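Local coordinates for odorant binding protein ASP5 (Apis mellifera, PDB 3R72) that probably binds and carries small hydrophobic odorant molecules in the antennae of the honeybee, within a helical pocket that here holds two n-butyl-benzenesulfonamide molecules, at residues M1-A5 with D6-K10; Q45-T48 with T49-K53; K70-E73 with I74-P78; E79-V82 with I83-I87; C110-K113 with Q114-K118. All blocks are in the same frame, centred on the assembly; numbering follows the deposited sequence.

Contact 1 of 5, residues M1-A5 with D6-K10. With NBB (N-butyl-benzenesulfonamide), chain C.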
# COMPACT_ATOMS: atom_id res chain seq x y z
N MET A 1 10.46 14.21 -12.18
CA MET A 1 10.08 13.09 -13.08
C MET A 1 9.62 11.86 -12.29
O MET A 1 9.73 11.80 -11.06
CB MET A 1 11.25 12.74 -13.99
N SER A 2 9.10 10.87 -13.02
CA SER A 2 8.69 9.61 -12.41
C SER A 2 9.74 8.53 -12.60
O SER A 2 10.61 8.62 -13.48
CB SER A 2 7.35 9.16 -12.97
OG SER A 2 7.39 9.10 -14.38
N MET A 3 9.67 7.52 -11.74
CA MET A 3 10.57 6.36 -11.79
C MET A 3 10.09 5.36 -12.84
O MET A 3 8.89 5.21 -13.08
CB MET A 3 10.60 5.64 -10.43
CG MET A 3 11.11 6.49 -9.23
SD MET A 3 10.75 5.69 -7.64
CE MET A 3 10.68 4.15 -8.46
N SER A 4 11.05 4.68 -13.46
CA SER A 4 10.73 3.63 -14.43
C SER A 4 10.08 2.43 -13.72
O SER A 4 10.26 2.22 -12.52
CB SER A 4 11.98 3.15 -15.16
OG SER A 4 12.78 2.40 -14.28
N ALA A 5 9.36 1.63 -14.50
CA ALA A 5 8.71 0.44 -13.98
C ALA A 5 9.70 -0.48 -13.27
O ALA A 5 9.40 -1.02 -12.21
CB ALA A 5 8.03 -0.31 -15.11
N ASP A 6 10.88 -0.67 -13.86
CA ASP A 6 11.82 -1.59 -13.24
C ASP A 6 12.39 -1.02 -11.93
O ASP A 6 12.65 -1.80 -11.00
CB ASP A 6 12.90 -2.11 -14.21
CG ASP A 6 13.85 -1.03 -14.71
OD1 ASP A 6 13.53 0.17 -14.61
OD2 ASP A 6 14.91 -1.41 -15.24
N GLN A 7 12.54 0.30 -11.83
CA GLN A 7 12.96 0.90 -10.58
C GLN A 7 11.87 0.78 -9.50
O GLN A 7 12.18 0.51 -8.34
CB GLN A 7 13.38 2.35 -10.79
CG GLN A 7 14.68 2.47 -11.56
CD GLN A 7 15.85 1.87 -10.83
OE1 GLN A 7 16.04 2.11 -9.64
NE2 GLN A 7 16.65 1.10 -11.54
N VAL A 8 10.61 0.96 -9.88
CA VAL A 8 9.51 0.77 -8.94
C VAL A 8 9.52 -0.67 -8.42
O VAL A 8 9.43 -0.91 -7.23
CB VAL A 8 8.15 1.11 -9.58
CG1 VAL A 8 7.02 0.77 -8.64
CG2 VAL A 8 8.11 2.58 -9.95
N GLU A 9 9.69 -1.63 -9.31
CA GLU A 9 9.72 -3.04 -8.92
C GLU A 9 10.90 -3.35 -7.98
O GLU A 9 10.72 -4.06 -6.99
CB GLU A 9 9.79 -3.91 -10.17
CG GLU A 9 9.68 -5.40 -9.93
CD GLU A 9 9.73 -6.18 -11.23
OE1 GLU A 9 8.94 -5.87 -12.16
OE2 GLU A 9 10.57 -7.10 -11.33
N LYS A 10 12.09 -2.80 -8.27
CA LYS A 10 13.27 -3.05 -7.44
C LYS A 10 13.03 -2.54 -6.03
O LYS A 10 13.25 -3.25 -5.05
CB LYS A 10 14.54 -2.43 -8.04
CG LYS A 10 15.79 -2.71 -7.19
CD LYS A 10 17.11 -2.20 -7.76
CE LYS A 10 17.27 -0.70 -7.58
NZ LYS A 10 18.69 -0.24 -7.87
O1S NBB C . 3.26 0.90 -4.33
S NBB C . 3.84 2.17 -4.67
O2S NBB C . 3.43 3.24 -3.80
N10 NBB C . 3.37 2.54 -6.15
C11 NBB C . 3.63 1.63 -7.25
C12 NBB C . 2.65 1.84 -8.40
C13 NBB C . 3.11 1.17 -9.68
C14 NBB C . 3.03 -0.34 -9.58
C4 NBB C . 5.46 2.09 -4.66
C5 NBB C . 6.25 3.16 -4.22
C6 NBB C . 7.65 3.10 -4.22
C1 NBB C . 8.27 1.95 -4.69
C2 NBB C . 7.51 0.89 -5.14
C3 NBB C . 6.12 0.95 -5.12
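Ser-4 and Val-8 meet through the backbone where helix 5-23 starts: Val-8 N gives its hydrogen to Ser-4 O at 2.9 Å, in a nearly straight bond (N-H...O 164°). One residue on, Glu-9 N reaches Ala-5 O at 3.0 Å. Ser-4 is the N-cap, and its OG, set between the backbone N and the carbonyl carbon (chi1 71°), swings over the first turn toward Asp-6. Ser-4 OG lies implausibly close to OD1 in one of the two conformers of Asp-6, so a bond there is doubtful. Gln-7 lays its CG 3.3 Å from Ser-4 OG before its chain bends away at chi2.

Val-8 is the buried member and its two methyls part company. CG1, anti to the backbone N (chi1 174°), meets the phenyl ring of n-butyl-benzenesulfonamide (chain C) at 3.5 Å from C2, and Val-8 O comes to 3.4 Å from the same ligand carbon. CG2 turns back along the chain and lies 3.4 Å from Ser-4 O. The Met-3 and Val-8 side chains cross at about a right angle, CE toward CG2, although Met-3 too has two conformers and the closeness of its CE is tentative.

Farther out, Glu-9 OE2 forms a salt bridge with Lys-13 of the same helix. The N-terminal segment is tied to helix 65-75 by a backbone hydrogen bond between Met-3 and Ile-74, and both Met-3 and Val-8 rest on Thr-75 at the end of that helix.

Contact 2 of 5, residues Q45-T48 with T49-K53. With NBB (N-butyl-benzenesulfonamide), chain B.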
# COMPACT_ATOMS: atom_id res chain seq x y z
N GLN A 45 -1.69 -7.50 8.49
CA GLN A 45 -2.05 -6.11 8.71
C GLN A 45 -0.82 -5.28 9.06
O GLN A 45 -0.57 -4.21 8.49
CB GLN A 45 -3.13 -6.02 9.79
CG GLN A 45 -4.44 -6.66 9.36
CD GLN A 45 -5.45 -6.87 10.46
OE1 GLN A 45 -5.18 -6.68 11.64
NE2 GLN A 45 -6.65 -7.26 10.05
N CYS A 46 -0.00 -5.79 9.98
CA CYS A 46 1.20 -5.05 10.38
C CYS A 46 2.25 -4.97 9.27
O CYS A 46 2.99 -3.98 9.23
CB CYS A 46 1.78 -5.63 11.66
SG CYS A 46 0.68 -5.40 13.12
N TYR A 47 2.28 -5.93 8.36
CA TYR A 47 3.13 -5.82 7.18
C TYR A 47 2.75 -4.57 6.37
O TYR A 47 3.62 -3.83 5.91
CB TYR A 47 3.06 -7.10 6.33
CG TYR A 47 3.73 -6.96 4.99
CD1 TYR A 47 5.08 -7.26 4.81
CD2 TYR A 47 3.02 -6.49 3.90
CE1 TYR A 47 5.69 -7.08 3.57
CE2 TYR A 47 3.63 -6.33 2.66
CZ TYR A 47 4.96 -6.63 2.51
OH TYR A 47 5.58 -6.45 1.30
N THR A 48 1.45 -4.33 6.19
CA THR A 48 1.05 -3.15 5.44
C THR A 48 1.53 -1.87 6.11
O THR A 48 1.92 -0.93 5.43
CB THR A 48 -0.46 -3.09 5.10
OG1 THR A 48 -1.27 -2.88 6.27
CG2 THR A 48 -0.91 -4.33 4.34
N THR A 49 1.48 -1.83 7.43
CA THR A 49 1.97 -0.67 8.15
C THR A 49 3.48 -0.49 7.98
O THR A 49 3.96 0.63 7.83
CB THR A 49 1.63 -0.75 9.65
OG1 THR A 49 0.29 -1.21 9.81
CG2 THR A 49 1.82 0.61 10.33
N CYS A 50 4.21 -1.60 8.02
CA CYS A 50 5.65 -1.57 7.84
C CYS A 50 6.00 -0.92 6.50
O CYS A 50 6.86 -0.02 6.43
CB CYS A 50 6.22 -2.99 7.95
SG CYS A 50 8.02 -3.14 7.76
N ILE A 51 5.31 -1.34 5.44
CA ILE A 51 5.57 -0.82 4.11
C ILE A 51 5.18 0.66 4.02
O ILE A 51 5.93 1.48 3.50
CB ILE A 51 4.81 -1.64 3.04
CG1 ILE A 51 5.38 -3.06 2.93
CG2 ILE A 51 4.80 -0.95 1.69
CD1 ILE A 51 6.79 -3.15 2.35
N MET A 52 3.98 1.01 4.50
CA MET A 52 3.56 2.41 4.40
C MET A 52 4.47 3.32 5.22
O MET A 52 4.74 4.46 4.83
CB MET A 52 2.09 2.59 4.78
CG MET A 52 1.18 1.92 3.77
SD MET A 52 -0.58 2.24 3.96
CE MET A 52 -0.69 3.96 3.50
N LYS A 53 4.97 2.83 6.36
CA LYS A 53 5.92 3.65 7.11
C LYS A 53 7.24 3.86 6.35
O LYS A 53 7.79 4.97 6.38
CB LYS A 53 6.16 3.08 8.51
CG LYS A 53 4.99 3.32 9.45
CD LYS A 53 5.32 2.98 10.88
CE LYS A 53 4.21 3.45 11.81
NZ LYS A 53 4.66 3.62 13.22
O1S NBB B . 1.15 3.64 0.64
S NBB B . 1.37 2.89 -0.54
O2S NBB B . 2.40 1.89 -0.45
N10 NBB B . 1.77 3.93 -1.68
C11 NBB B . 0.91 5.05 -1.99
C12 NBB B . 0.90 5.38 -3.47
C13 NBB B . 0.21 4.32 -4.33
C14 NBB B . -1.29 4.35 -4.12
C4 NBB B . -0.03 2.18 -0.98
C5 NBB B . -0.04 1.34 -2.10
C6 NBB B . -1.22 0.71 -2.53
C1 NBB B . -2.41 0.90 -1.85
C2 NBB B . -2.43 1.70 -0.73
C3 NBB B . -1.26 2.34 -0.30
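Tyr-47 and Ile-51, one helical turn apart, cross obliquely, with the isoleucine branch under one face of the phenol ring. Ile-51 CG1 makes a CH-pi contact, 4.0 Å from the ring centroid and 26° off the normal, displaced toward the rim so that Tyr-47 CZ is its nearest ring atom at 3.6 Å. CD1 carries on to the hydroxyl end, 3.7 Å from Tyr-47 OH. The ring reaches along the helix because chi1 is 171°, with CG pointing away from the backbone N, and OH is hydrogen-bonded to the terminal carboxylate of Pro-122. With an alanine here, Ile-51 would probably lose the ring that packs on it, and the Pro-122 carboxylate its hydroxyl partner.

Helix 42-54, to which all this belongs, is one of six in the PBP/GOBP fold and is stitched to two others by disulfides, Cys-46 to Cys-101 and Cys-50 to Cys-19. Two buried threonines follow on another side. Thr-48 OG1 donates to Gln-45 O at 2.7 Å, in the carbonyl plane and on a lone pair, while Thr-49 N reaches that oxygen only weakly. Both threonine hydroxyls also bond to Thr-104 OG1 of helix 100-114. The Met-52 side chain runs from the helix toward the pocket: its CG passes 3.4 Å from Thr-48 O, the chain bends at chi3, and CE ends 3.4 Å from sulfonyl oxygen O1S of n-butyl-benzenesulfonamide (chain B).

Contact 3 of 5, residues K70-E73 with I74-P78. With NBB (N-butyl-benzenesulfonamide), chain C.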
# COMPACT_ATOMS: atom_id res chain seq x y z
N LYS A 70 2.13 12.20 -3.64
CA LYS A 70 3.48 12.33 -4.18
C LYS A 70 4.04 10.99 -4.62
O LYS A 70 4.66 10.90 -5.68
CB LYS A 70 4.41 12.98 -3.16
CG LYS A 70 4.27 14.50 -3.08
CD LYS A 70 5.49 15.17 -2.43
CE LYS A 70 5.28 15.55 -0.97
NZ LYS A 70 4.63 14.53 -0.13
N GLN A 71 3.83 9.94 -3.83
CA GLN A 71 4.34 8.62 -4.18
C GLN A 71 3.68 8.09 -5.44
O GLN A 71 4.36 7.52 -6.30
CB GLN A 71 4.18 7.63 -3.03
CG GLN A 71 5.12 7.90 -1.86
CD GLN A 71 6.58 7.51 -2.14
OE1 GLN A 71 6.94 7.08 -3.22
NE2 GLN A 71 7.40 7.57 -1.10
N LEU A 72 2.37 8.26 -5.58
CA LEU A 72 1.72 7.77 -6.78
C LEU A 72 2.21 8.56 -8.01
O LEU A 72 2.41 7.98 -9.07
CB LEU A 72 0.21 7.69 -6.62
CG LEU A 72 -0.65 8.93 -6.73
CD1 LEU A 72 -0.87 9.32 -8.20
CD2 LEU A 72 -1.97 8.74 -6.00
N GLU A 73 2.48 9.86 -7.85
CA GLU A 73 3.01 10.67 -8.95
C GLU A 73 4.40 10.23 -9.39
O GLU A 73 4.72 10.30 -10.57
CB GLU A 73 3.03 12.16 -8.57
CG GLU A 73 1.63 12.76 -8.47
CD GLU A 73 1.56 14.14 -7.82
OE1 GLU A 73 2.48 14.49 -7.05
OE2 GLU A 73 0.57 14.87 -8.04
N ILE A 74 5.22 9.76 -8.45
CA ILE A 74 6.59 9.32 -8.76
C ILE A 74 6.69 7.85 -9.16
O ILE A 74 7.75 7.43 -9.63
CB ILE A 74 7.55 9.57 -7.57
CG1 ILE A 74 9.00 9.49 -8.03
CG2 ILE A 74 7.32 8.56 -6.47
CD1 ILE A 74 9.34 10.51 -9.02
N THR A 75 5.63 7.06 -8.96
CA THR A 75 5.70 5.63 -9.25
C THR A 75 4.68 5.04 -10.21
O THR A 75 4.89 3.93 -10.70
CB THR A 75 5.65 4.79 -7.95
OG1 THR A 75 4.38 4.97 -7.31
CG2 THR A 75 6.79 5.16 -7.00
N MET A 76 3.56 5.72 -10.47
CA MET A 76 2.57 5.16 -11.39
C MET A 76 2.92 5.51 -12.82
O MET A 76 3.49 6.57 -13.07
CB MET A 76 1.18 5.69 -11.09
CG MET A 76 0.60 5.15 -9.81
SD MET A 76 -1.16 5.45 -9.68
CE MET A 76 -1.83 4.05 -10.56
N PRO A 77 2.57 4.62 -13.78
CA PRO A 77 2.66 4.99 -15.19
C PRO A 77 1.85 6.29 -15.41
O PRO A 77 0.78 6.45 -14.82
CB PRO A 77 1.99 3.81 -15.90
CG PRO A 77 2.03 2.68 -14.93
CD PRO A 77 2.00 3.28 -13.58
N PRO A 78 2.35 7.23 -16.24
CA PRO A 78 1.64 8.51 -16.43
C PRO A 78 0.15 8.39 -16.80
O PRO A 78 -0.69 9.14 -16.29
CB PRO A 78 2.43 9.20 -17.56
CG PRO A 78 3.37 8.18 -18.09
CD PRO A 78 3.60 7.19 -17.01
O1S NBB C . 3.26 0.90 -4.33
S NBB C . 3.84 2.17 -4.67
O2S NBB C . 3.43 3.24 -3.80
N10 NBB C . 3.37 2.54 -6.15
C11 NBB C . 3.63 1.63 -7.25
C12 NBB C . 2.65 1.84 -8.40
C13 NBB C . 3.11 1.17 -9.68
C14 NBB C . 3.03 -0.34 -9.58
C4 NBB C . 5.46 2.09 -4.66
C5 NBB C . 6.25 3.16 -4.22
C6 NBB C . 7.65 3.10 -4.22
C1 NBB C . 8.27 1.95 -4.69
C2 NBB C . 7.51 0.89 -5.14
C3 NBB C . 6.12 0.95 -5.12
O HOH W 1 3.96 8.95 -13.00
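Thr-75 turns its hydroxyl back on the carbonyl of Gln-71 at the C-terminal end of helix 65-75, where the last turn of this helix of the PBP/GOBP fold meets the ligand pocket. From its CB outward, Thr-75 is shared between the helix and n-butyl-benzenesulfonamide (chain C). CB itself lies 3.4 Å from Gln-71 O. A chi1 of 65° tucks OG1 back over the helix, where it donates to Gln-71 O at 2.7 Å, approaching from above the carbonyl plane, 40° out of it. The same OG1 stands 2.9 Å from the sulfonamide nitrogen N10 of the ligand, the nearest approach of the two segments to it. The methyl CG2 also meets the ligand, 3.5 Å from C5 of the phenyl ring.

Gln-71 O is thus a crowded acceptor, for Thr-75 N also points to it in a weak bond while the helix unwinds. Ile-74 N bonds mainly to Lys-70 O and only weakly to Gln-71 O. The Gln-71 side chain curls at chi2, and its NE2 is hydrogen-bonded to Leu-55 O. Met-76, the first residue to leave helical angles, still gives its N to Leu-72 O at 2.9 Å. A water donates to Glu-73 O at 2.9 Å; it also lies near Met-76 O, but too close for a bond there to be more than doubtful. On the Leu-72 side of the turn the Met-76 chain bends at chi3, and Met-76 SD rests against Leu-72 CB at 4.0 Å.

Contact 4 of 5, residues E79-V82 with I83-I87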
# COMPACT_ATOMS: atom_id res chain seq x y z
N GLU A 79 -0.16 7.43 -17.67
CA GLU A 79 -1.54 7.15 -18.10
C GLU A 79 -2.44 6.63 -16.96
O GLU A 79 -3.64 6.47 -17.17
CB GLU A 79 -1.54 6.15 -19.28
CG GLU A 79 -0.96 4.73 -18.99
CD GLU A 79 0.55 4.60 -19.17
OE1 GLU A 79 1.24 5.63 -19.24
OE2 GLU A 79 1.05 3.45 -19.26
N GLU A 80 -1.85 6.37 -15.79
CA GLU A 80 -2.58 5.89 -14.62
C GLU A 80 -2.68 6.88 -13.46
O GLU A 80 -3.41 6.63 -12.50
CB GLU A 80 -1.96 4.58 -14.14
CG GLU A 80 -2.31 3.41 -15.06
CD GLU A 80 -1.59 2.13 -14.69
OE1 GLU A 80 -1.18 1.99 -13.52
OE2 GLU A 80 -1.42 1.27 -15.59
N VAL A 81 -1.98 8.01 -13.54
CA VAL A 81 -1.86 8.94 -12.41
C VAL A 81 -3.19 9.57 -11.98
O VAL A 81 -3.51 9.63 -10.79
CB VAL A 81 -0.79 10.03 -12.70
CG1 VAL A 81 -0.85 11.19 -11.72
CG2 VAL A 81 0.59 9.40 -12.71
N VAL A 82 -3.99 10.04 -12.94
CA VAL A 82 -5.26 10.67 -12.60
C VAL A 82 -6.20 9.65 -11.97
O VAL A 82 -6.85 9.92 -10.95
CB VAL A 82 -5.89 11.39 -13.80
CG1 VAL A 82 -7.32 11.82 -13.48
CG2 VAL A 82 -5.03 12.58 -14.15
N ILE A 83 -6.27 8.46 -12.55
CA ILE A 83 -7.06 7.38 -12.00
C ILE A 83 -6.59 7.07 -10.57
O ILE A 83 -7.42 6.88 -9.67
CB ILE A 83 -7.00 6.10 -12.88
CG1 ILE A 83 -7.67 6.32 -14.24
CG2 ILE A 83 -7.59 4.90 -12.16
CD1 ILE A 83 -8.83 7.30 -14.25
N GLY A 84 -5.28 7.05 -10.34
CA GLY A 84 -4.77 6.84 -8.99
C GLY A 84 -5.17 7.94 -8.03
O GLY A 84 -5.52 7.67 -6.87
N LYS A 85 -5.11 9.20 -8.47
CA LYS A 85 -5.55 10.31 -7.64
C LYS A 85 -7.02 10.17 -7.27
O LYS A 85 -7.42 10.52 -6.17
CB LYS A 85 -5.29 11.66 -8.32
CG LYS A 85 -3.85 12.07 -8.34
CD LYS A 85 -3.63 13.40 -9.05
CE LYS A 85 -2.18 13.83 -8.90
NZ LYS A 85 -1.84 15.05 -9.69
N GLU A 86 -7.85 9.68 -8.20
CA GLU A 86 -9.26 9.47 -7.93
C GLU A 86 -9.49 8.36 -6.91
O GLU A 86 -10.41 8.46 -6.10
CB GLU A 86 -10.02 9.22 -9.23
CG GLU A 86 -10.06 10.44 -10.11
CD GLU A 86 -10.82 10.22 -11.38
OE1 GLU A 86 -11.86 10.85 -11.53
OE2 GLU A 86 -10.37 9.46 -12.26
N ILE A 87 -8.64 7.34 -6.92
CA ILE A 87 -8.74 6.30 -5.90
C ILE A 87 -8.39 6.86 -4.52
O ILE A 87 -9.11 6.62 -3.55
CB ILE A 87 -7.86 5.08 -6.24
CG1 ILE A 87 -8.38 4.37 -7.50
CG2 ILE A 87 -7.80 4.11 -5.05
CD1 ILE A 87 -7.47 3.25 -8.01
O HOH W 2 -4.88 8.66 -15.37
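In the first turns of helix 81-91, Glu-80 O accepts from Gly-84 N at 2.9 Å. Val-81 O and Val-82 O continue the pattern by taking Lys-85 N and Glu-86 N. Along one flank Val-81 and Lys-85 lie side by side and point the same way: the lysine methylenes pass over Val-81 O, CG at 3.5 Å, and CE comes 4.1 Å from Val-81 CG1. Extended beyond CG, the chain carries NZ out to a salt bridge with Glu-73 OE2.

That bridge ties this helix to helix 65-75, which precedes it in the six-helix PBP/GOBP fold; Val-81 and Lys-85 both rest on Leu-72 there, and Val-81 also on Met-76. Gly-84, buried, presents no side chain to this packing.

On the exposed flank the Glu-86 chain slants across Val-82, its CG 3.4 Å from Val-82 O and its OE2 4.0 Å from Val-82 CG1, a loose touch of carboxylate on methyl. At the helix start a water accepts from Ile-83 N at 3.2 Å and donates, weakly, to Glu-79 O, linking the two residues across a turn where no direct bond joins them.

Contact 5 of 5, residues C110-K113 with Q114-K118. With NBB (N-butyl-benzenesulfonamide), chain B.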
# COMPACT_ATOMS: atom_id res chain seq x y z
N CYS A 110 -9.39 -0.66 0.68
CA CYS A 110 -10.15 0.35 -0.05
C CYS A 110 -9.56 0.57 -1.43
O CYS A 110 -10.28 0.63 -2.43
CB CYS A 110 -10.19 1.67 0.72
SG CYS A 110 -11.13 2.97 -0.12
N HIS A 111 -8.24 0.65 -1.52
CA HIS A 111 -7.59 0.80 -2.81
C HIS A 111 -7.89 -0.40 -3.73
O HIS A 111 -8.21 -0.22 -4.91
CB HIS A 111 -6.09 0.93 -2.60
CG HIS A 111 -5.60 2.35 -2.64
ND1 HIS A 111 -5.79 3.29 -1.65
CD2 HIS A 111 -4.88 2.96 -3.60
CE1 HIS A 111 -5.22 4.43 -2.02
NE2 HIS A 111 -4.66 4.25 -3.20
N TYR A 112 -7.78 -1.61 -3.19
CA TYR A 112 -8.10 -2.80 -3.95
C TYR A 112 -9.52 -2.73 -4.51
O TYR A 112 -9.74 -2.97 -5.70
CB TYR A 112 -7.93 -4.05 -3.07
CG TYR A 112 -8.26 -5.33 -3.82
CD1 TYR A 112 -7.29 -6.01 -4.55
CD2 TYR A 112 -9.55 -5.84 -3.84
CE1 TYR A 112 -7.60 -7.16 -5.26
CE2 TYR A 112 -9.86 -6.97 -4.55
CZ TYR A 112 -8.88 -7.63 -5.25
OH TYR A 112 -9.17 -8.77 -5.96
N LYS A 113 -10.47 -2.41 -3.65
CA LYS A 113 -11.87 -2.41 -4.04
C LYS A 113 -12.15 -1.43 -5.18
O LYS A 113 -13.01 -1.69 -6.02
CB LYS A 113 -12.75 -2.10 -2.83
CG LYS A 113 -12.87 -3.30 -1.91
CD LYS A 113 -13.95 -3.07 -0.87
CE LYS A 113 -13.82 -4.04 0.31
NZ LYS A 113 -14.75 -3.65 1.42
N GLN A 114 -11.45 -0.30 -5.22
CA GLN A 114 -11.68 0.65 -6.31
C GLN A 114 -11.22 0.15 -7.68
O GLN A 114 -11.75 0.58 -8.70
CB GLN A 114 -11.03 2.00 -6.04
CG GLN A 114 -11.33 2.67 -4.68
CD GLN A 114 -12.75 2.49 -4.16
OE1 GLN A 114 -12.96 1.96 -3.05
NE2 GLN A 114 -13.71 2.94 -4.92
N ASN A 115 -10.22 -0.74 -7.70
CA ASN A 115 -9.75 -1.27 -8.97
C ASN A 115 -8.94 -2.55 -8.73
O ASN A 115 -7.72 -2.54 -8.67
CB ASN A 115 -8.92 -0.21 -9.72
CG ASN A 115 -8.71 -0.53 -11.16
OD1 ASN A 115 -8.46 -1.67 -11.53
ND2 ASN A 115 -8.80 0.49 -12.01
N PRO A 116 -9.64 -3.69 -8.59
CA PRO A 116 -8.93 -4.93 -8.30
C PRO A 116 -7.91 -5.30 -9.37
O PRO A 116 -6.82 -5.78 -9.03
CB PRO A 116 -10.04 -5.96 -8.20
CG PRO A 116 -11.21 -5.16 -7.71
CD PRO A 116 -11.09 -3.84 -8.42
N GLU A 117 -8.24 -5.06 -10.64
CA GLU A 117 -7.36 -5.49 -11.73
C GLU A 117 -5.98 -4.87 -11.63
O GLU A 117 -4.97 -5.53 -11.87
CB GLU A 117 -7.96 -5.15 -13.09
CG GLU A 117 -7.09 -5.58 -14.28
CD GLU A 117 -7.52 -5.03 -15.62
OE1 GLU A 117 -8.36 -4.11 -15.66
OE2 GLU A 117 -7.01 -5.52 -16.64
N LYS A 118 -5.94 -3.58 -11.32
CA LYS A 118 -4.69 -2.83 -11.34
C LYS A 118 -4.03 -2.67 -9.97
O LYS A 118 -2.95 -2.10 -9.89
CB LYS A 118 -4.93 -1.48 -12.01
CG LYS A 118 -5.50 -1.61 -13.42
CD LYS A 118 -5.22 -0.42 -14.30
CE LYS A 118 -5.66 -0.70 -15.74
NZ LYS A 118 -5.34 0.42 -16.66
O1S NBB B . 1.15 3.64 0.64
S NBB B . 1.37 2.89 -0.54
O2S NBB B . 2.40 1.89 -0.45
N10 NBB B . 1.77 3.93 -1.68
C11 NBB B . 0.91 5.05 -1.99
C12 NBB B . 0.90 5.38 -3.47
C13 NBB B . 0.21 4.32 -4.33
C14 NBB B . -1.29 4.35 -4.12
C4 NBB B . -0.03 2.18 -0.98
C5 NBB B . -0.04 1.34 -2.10
C6 NBB B . -1.22 0.71 -2.53
C1 NBB B . -2.41 0.90 -1.85
C2 NBB B . -2.43 1.70 -0.73
C3 NBB B . -1.26 2.34 -0.30
O HOH W 3 -6.43 -0.66 -7.03
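Tyr-112 and Pro-116 form the close-fitting part of the turn that ends helix 100-114. The proline crosses the phenol at about a right angle and lays CB over one face: a CH-pi contact 4.0 Å from the ring centroid and 27° off the normal, with Tyr-112 CZ nearest at 3.6 Å. Pro-116 N has no hydrogen to give to Tyr-112 O, and that carbonyl takes a weak bond from Asn-115 N instead.

His-111 packs against the ligand instead. Carbon C2 of n-butyl-benzenesulfonamide (chain B) sits over the centre of the imidazole, 3.7 Å above its plane, and His-111 CB lies 3.8 Å from C1. Replacing the imidazole by the methyl of an alanine removes this face, and the ligand's phenyl ring would probably lose its packing partner and the pocket wall gain a gap.

The solvent side is slacker. Gln-114 N still bonds to Cys-110 O at 3.2 Å, but the Gln-114 and Lys-113 side chains are exposed. Past the last turn a water links His-111 O and Asn-115 O, donating 2.8 Å to each. Asn-115 OD1 accepts from Lys-118 N at 3.2 Å, an Asx motif just beyond the helix.

Around the turn, the Tyr-112 ring meets Phe-38 and Phe-119 edge-to-face. Helix 81-91 lies alongside: Ile-87 and Val-88 pack on His-111, Ile-87 also on Gln-114, and Cys-91 closes the disulfide to Cys-110.

In the fold
Two ligand molecules sort the contacts. Contacts 1 and 3, with centres about 9 Å apart, both touch n-butyl-benzenesulfonamide of chain C, and they pack on each other where Val-8 CG2 lies 3.6 Å from Thr-75 O. Contacts 2 and 5 both touch the molecule of chain B although their centres are about 18 Å apart and they do not meet. Leu-72 of contact 3, about 4 Å from the chain B molecule, belongs to its pocket too. Contact 4 holds no listed pocket residue but packs on both contact 3 and contact 5: Met-76 SD lies 3.9 Å from Gly-84 CA, and Ile-87 CG2 is 3.8 Å from Gln-114 CG.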